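Local coordinates for protein endonuclease and methylase LlaGI (Lactococcus lactis, PDB 5FFJ) that recognises a specific DNA sequence and probably couples helicase-like ATPase, methyltransferase and endonuclease activities as a Type ISP restriction-modification enzyme, at residues 1315-1323 with 1330-1338. Numbering follows the deposited sequence.
Sequences KGVLDTIIY and KNIPERAYE
Past the open end of the beta hairpin 1321-1322/1327-1330, Asp1319 and Leu1318, just before edge strand 1321-1322, meet the loop that leaves strand 1327-1330. The hairpin belongs to the C-terminal specificity domain, which probably reads the DNA; the nearest atom of the contact is about 5 Å from the bound nucleic acid. One backbone bond joins the two segments: Ile1332 N donates to Asp1319 O at 3.0 Å (164° at the hydrogen). It lies beyond the strand pairing of Ile1321 with Ile1329. An apolar contact of CH-pi type puts Leu1318 CB 3.9 Å from the centroid of the Tyr1337 ring and over one face. The leucine CG stands anti to its own carbonyl carbon (chi1 -46°), and with it CD2 sits over the same face, offset toward the rim. Tyr1337 OH comes to 3.1 Å from Leu1318 O and also meets the end of Ile1321. A leucine in place of Tyr1337 would probably deprive Leu1318 CB of its flat aromatic partner and open a gap beside Ile1321. That isoleucine crosses Ile1332 at about a right angle, CD1 to CD1 at 3.6 Å, and also touches Ile1347 and Ile1351 of helix 1346-1353. The Asp1319 and Glu1334 carboxylates approach with their planes 21° apart, though how closely these like charges meet is doubtful at this resolution. Lys1330 NZ forms a salt bridge with Glu1299, while nearer its backbone the lysine lies side by side with Thr1320, both pointing the same way, Lys1330 CG 3.8 Å from Thr1320 CG2.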
ATOM      1  N   LYS A1315      -5.060  28.248 -12.548  1.00 52.90           N
ATOM      2  CA  LYS A1315      -3.697  27.781 -12.353  1.00 58.76           C
ATOM      3  C   LYS A1315      -2.694  28.835 -12.812  1.00 65.54           C
ATOM      4  O   LYS A1315      -2.741  29.302 -13.950  1.00 73.23           O
ATOM      5  CB  LYS A1315      -3.457  26.471 -13.108  1.00 75.02           C
ATOM      6  CG  LYS A1315      -3.266  25.263 -12.204  1.00 63.36           C
ATOM      7  N   GLY A1316      -1.802  29.221 -11.908  1.00 59.66           N
ATOM      8  CA  GLY A1316      -0.676  30.065 -12.259  1.00 74.49           C
ATOM      9  C   GLY A1316      -1.031  31.512 -12.546  1.00 62.98           C
ATOM     10  O   GLY A1316      -0.275  32.210 -13.229  1.00 65.10           O
ATOM     11  N   VAL A1317      -2.170  31.972 -12.028  1.00 53.22           N
ATOM     12  CA  VAL A1317      -2.469  33.400 -12.026  1.00 56.43           C
ATOM     13  C   VAL A1317      -1.969  33.856 -10.665  1.00 62.45           C
ATOM     14  O   VAL A1317      -2.443  33.397  -9.626  1.00 76.47           O
ATOM     15  CB  VAL A1317      -3.999  33.748 -12.282  1.00 62.04           C
ATOM     16  CG1 VAL A1317      -4.772  32.546 -12.815  1.00 66.57           C
ATOM     17  CG2 VAL A1317      -4.703  34.357 -11.050  1.00 69.36           C
ATOM     18  N   LEU A1318      -0.953  34.709 -10.695  1.00 60.69           N
ATOM     19  CA  LEU A1318      -0.266  35.152  -9.496  1.00 55.60           C
ATOM     20  C   LEU A1318      -0.707  36.566  -9.147  1.00 58.91           C
ATOM     21  O   LEU A1318      -0.273  37.139  -8.151  1.00 60.62           O
ATOM     22  CB  LEU A1318       1.244  35.074  -9.712  1.00 64.50           C
ATOM     23  CG  LEU A1318       1.707  33.763 -10.350  1.00 49.31           C
ATOM     24  CD1 LEU A1318       3.196  33.818 -10.646  1.00 62.41           C
ATOM     25  CD2 LEU A1318       1.369  32.575  -9.452  1.00 45.49           C
ATOM     26  N   ASP A1319      -1.584  37.115  -9.981  1.00 77.92           N
ATOM     27  CA  ASP A1319      -2.163  38.430  -9.749  1.00 71.36           C
ATOM     28  C   ASP A1319      -3.116  38.379  -8.562  1.00 60.37           C
ATOM     29  O   ASP A1319      -3.166  39.309  -7.755  1.00 52.17           O
ATOM     30  CB  ASP A1319      -2.907  38.920 -10.997  1.00 75.23           C
ATOM     31  CG  ASP A1319      -2.063  38.838 -12.252  1.00 99.10           C
ATOM     32  OD1 ASP A1319      -0.890  39.264 -12.213  1.00 95.36           O
ATOM     33  OD2 ASP A1319      -2.576  38.347 -13.279  1.00123.59           O
ATOM     34  N   THR A1320      -3.853  37.275  -8.453  1.00 54.06           N
ATOM     35  CA  THR A1320      -4.991  37.203  -7.546  1.00 59.62           C
ATOM     36  C   THR A1320      -4.930  36.031  -6.570  1.00 46.21           C
ATOM     37  O   THR A1320      -4.446  34.950  -6.905  1.00 58.44           O
ATOM     38  CB  THR A1320      -6.300  37.102  -8.344  1.00 59.23           C
ATOM     39  OG1 THR A1320      -6.204  37.916  -9.519  1.00 48.29           O
ATOM     40  CG2 THR A1320      -7.482  37.561  -7.502  1.00 62.40           C
ATOM     41  N   ILE A1321      -5.430  36.269  -5.360  1.00 51.10           N
ATOM     42  CA  ILE A1321      -5.629  35.219  -4.369  1.00 50.31           C
ATOM     43  C   ILE A1321      -7.012  35.366  -3.749  1.00 37.22           C
ATOM     44  O   ILE A1321      -7.355  36.424  -3.223  1.00 45.97           O
ATOM     45  CB  ILE A1321      -4.569  35.262  -3.247  1.00 50.21           C
ATOM     46  CG1 ILE A1321      -3.175  34.978  -3.809  1.00 51.43           C
ATOM     47  CG2 ILE A1321      -4.904  34.244  -2.156  1.00 51.28           C
ATOM     48  CD1 ILE A1321      -2.046  35.239  -2.824  1.00 39.74           C
ATOM     49  N   ILE A1322      -7.801  34.300  -3.816  1.00 48.02           N
ATOM     50  CA  ILE A1322      -9.081  34.255  -3.126  1.00 49.95           C
ATOM     51  C   ILE A1322      -8.860  33.829  -1.677  1.00 55.40           C
ATOM     52  O   ILE A1322      -8.665  32.647  -1.394  1.00 53.95           O
ATOM     53  CB  ILE A1322     -10.063  33.285  -3.812  1.00 59.56           C
ATOM     54  CG1 ILE A1322     -10.347  33.746  -5.243  1.00 44.93           C
ATOM     55  CG2 ILE A1322     -11.370  33.204  -3.030  1.00 69.01           C
ATOM     56  CD1 ILE A1322     -11.135  32.752  -6.070  1.00 61.71           C
ATOM     57  N   TYR A1323      -8.878  34.796  -0.764  1.00 52.45           N
ATOM     58  CA  TYR A1323      -8.738  34.500   0.657  1.00 46.88           C
ATOM     59  C   TYR A1323      -9.889  33.606   1.092  1.00 52.80           C
ATOM     60  O   TYR A1323      -9.689  32.571   1.726  1.00 54.87           O
ATOM     61  CB  TYR A1323      -8.713  35.786   1.484  1.00 43.63           C
ATOM     62  CG  TYR A1323      -8.556  35.548   2.970  1.00 43.64           C
ATOM     63  CD1 TYR A1323      -9.666  35.381   3.787  1.00 40.30           C
ATOM     64  CD2 TYR A1323      -7.298  35.489   3.555  1.00 45.25           C
ATOM     65  CE1 TYR A1323      -9.527  35.161   5.146  1.00 39.90           C
ATOM     66  CE2 TYR A1323      -7.149  35.270   4.913  1.00 38.62           C
ATOM     67  CZ  TYR A1323      -8.266  35.107   5.702  1.00 50.84           C
ATOM     68  OH  TYR A1323      -8.125  34.889   7.054  1.00 53.64           O
ATOM     69  N   LYS A1330      -6.057  41.469  -5.176  1.00 55.40           N
ATOM     70  CA  LYS A1330      -5.751  41.667  -6.591  1.00 60.12           C
ATOM     71  C   LYS A1330      -4.521  42.548  -6.796  1.00 58.91           C
ATOM     72  O   LYS A1330      -4.084  43.243  -5.880  1.00 64.58           O
ATOM     73  CB  LYS A1330      -6.959  42.277  -7.310  1.00 54.20           C
ATOM     74  CG  LYS A1330      -8.117  41.302  -7.480  1.00 69.88           C
ATOM     75  CD  LYS A1330      -9.342  41.957  -8.101  1.00 89.17           C
ATOM     76  CE  LYS A1330     -10.314  40.908  -8.628  1.00105.91           C
ATOM     77  NZ  LYS A1330     -11.737  41.336  -8.527  1.00 87.63           N
ATOM     78  N   ASN A1331      -3.975  42.499  -8.009  1.00 51.78           N
ATOM     79  CA  ASN A1331      -2.815  43.298  -8.399  1.00 56.79           C
ATOM     80  C   ASN A1331      -1.552  42.955  -7.610  1.00 53.09           C
ATOM     81  O   ASN A1331      -0.750  43.834  -7.299  1.00 54.55           O
ATOM     82  CB  ASN A1331      -3.122  44.790  -8.250  1.00 61.29           C
ATOM     83  CG  ASN A1331      -4.383  45.200  -8.981  1.00 85.38           C
ATOM     84  OD1 ASN A1331      -4.838  44.507  -9.893  1.00 93.34           O
ATOM     85  ND2 ASN A1331      -4.955  46.333  -8.589  1.00 94.87           N
ATOM     86  N   ILE A1332      -1.372  41.675  -7.302  1.00 57.25           N
ATOM     87  CA  ILE A1332      -0.154  41.217  -6.642  1.00 48.99           C
ATOM     88  C   ILE A1332       0.996  41.179  -7.646  1.00 48.99           C
ATOM     89  O   ILE A1332       0.852  40.591  -8.719  1.00 66.13           O
ATOM     90  CB  ILE A1332      -0.334  39.816  -6.028  1.00 50.70           C
ATOM     91  CG1 ILE A1332      -1.451  39.835  -4.982  1.00 43.82           C
ATOM     92  CG2 ILE A1332       0.984  39.332  -5.411  1.00 43.00           C
ATOM     93  CD1 ILE A1332      -1.812  38.467  -4.436  1.00 46.87           C
ATOM     94  N   PRO A1333       2.141  41.802  -7.312  1.00 33.56           N
ATOM     95  CA  PRO A1333       3.281  41.720  -8.236  1.00 36.89           C
ATOM     96  C   PRO A1333       3.753  40.283  -8.430  1.00 51.96           C
ATOM     97  O   PRO A1333       4.018  39.582  -7.453  1.00 52.51           O
ATOM     98  CB  PRO A1333       4.364  42.566  -7.552  1.00 39.97           C
ATOM     99  CG  PRO A1333       3.631  43.451  -6.608  1.00 43.76           C
ATOM    100  CD  PRO A1333       2.437  42.661  -6.153  1.00 46.27           C
ATOM    101  N   GLU A1334       3.855  39.852  -9.681  1.00 56.10           N
ATOM    102  CA  GLU A1334       4.184  38.466  -9.982  1.00 56.89           C
ATOM    103  C   GLU A1334       5.622  38.116  -9.603  1.00 54.79           C
ATOM    104  O   GLU A1334       5.954  36.941  -9.445  1.00 53.58           O
ATOM    105  CB  GLU A1334       3.952  38.180 -11.467  1.00 58.28           C
ATOM    106  CG  GLU A1334       2.490  38.264 -11.887  1.00 87.92           C
ATOM    107  CD  GLU A1334       2.294  38.085 -13.381  1.00113.73           C
ATOM    108  OE1 GLU A1334       1.128  38.030 -13.826  1.00110.54           O
ATOM    109  OE2 GLU A1334       3.305  37.996 -14.109  1.00119.02           O
ATOM    110  N   ARG A1335       6.475  39.126  -9.451  1.00 51.18           N
ATOM    111  CA  ARG A1335       7.879  38.871  -9.137  1.00 61.72           C
ATOM    112  C   ARG A1335       8.071  38.523  -7.663  1.00 63.27           C
ATOM    113  O   ARG A1335       9.117  38.005  -7.273  1.00 61.51           O
ATOM    114  CB  ARG A1335       8.751  40.077  -9.510  1.00 61.95           C
ATOM    115  CG  ARG A1335       8.781  41.208  -8.481  1.00 65.12           C
ATOM    116  CD  ARG A1335       9.955  42.150  -8.709  1.00 72.08           C
ATOM    117  NE  ARG A1335      11.239  41.450  -8.649  1.00 71.65           N
ATOM    118  CZ  ARG A1335      12.354  41.944  -8.116  1.00 90.95           C
ATOM    119  NH1 ARG A1335      12.373  43.159  -7.578  1.00 87.90           N
ATOM    120  NH2 ARG A1335      13.462  41.216  -8.118  1.00 78.45           N
ATOM    121  N   ALA A1336       7.067  38.822  -6.844  1.00 59.70           N
ATOM    122  CA  ALA A1336       7.135  38.531  -5.416  1.00 59.23           C
ATOM    123  C   ALA A1336       7.282  37.031  -5.171  1.00 62.20           C
ATOM    124  O   ALA A1336       7.758  36.605  -4.119  1.00 68.55           O
ATOM    125  CB  ALA A1336       5.900  39.061  -4.708  1.00 60.20           C
ATOM    126  N   TYR A1337       6.873  36.235  -6.154  1.00 52.51           N
ATOM    127  CA  TYR A1337       6.948  34.785  -6.051  1.00 54.26           C
ATOM    128  C   TYR A1337       8.353  34.271  -6.354  1.00 54.52           C
ATOM    129  O   TYR A1337       8.606  33.065  -6.307  1.00 47.58           O
ATOM    130  CB  TYR A1337       5.935  34.142  -6.998  1.00 51.69           C
ATOM    131  CG  TYR A1337       4.498  34.463  -6.654  1.00 44.03           C
ATOM    132  CD1 TYR A1337       3.946  35.698  -6.967  1.00 48.48           C
ATOM    133  CD2 TYR A1337       3.693  33.530  -6.017  1.00 41.81           C
ATOM    134  CE1 TYR A1337       2.634  35.995  -6.650  1.00 48.10           C
ATOM    135  CE2 TYR A1337       2.381  33.815  -5.700  1.00 38.07           C
ATOM    136  CZ  TYR A1337       1.855  35.047  -6.019  1.00 53.13           C
ATOM    137  OH  TYR A1337       0.545  35.333  -5.706  1.00 48.55           O
ATOM    138  N   GLU A1338       9.265  35.187  -6.664  1.00 50.02           N
ATOM    139  CA  GLU A1338      10.657  34.823  -6.907  1.00 59.99           C
ATOM    140  C   GLU A1338      11.385  34.572  -5.590  1.00 56.37           C
ATOM    141  O   GLU A1338      12.338  33.797  -5.543  1.00 51.13           O
ATOM    142  CB  GLU A1338      11.375  35.912  -7.708  1.00 65.27           C
ATOM    143  CG  GLU A1338      10.856  36.078  -9.128  1.00 71.52           C
ATOM    144  CD  GLU A1338      11.588  37.159  -9.901  1.00 91.83           C
ATOM    145  OE1 GLU A1338      12.574  37.712  -9.369  1.00 81.15           O
ATOM    146  OE2 GLU A1338      11.178  37.455 -11.044  1.00 94.35           O
TER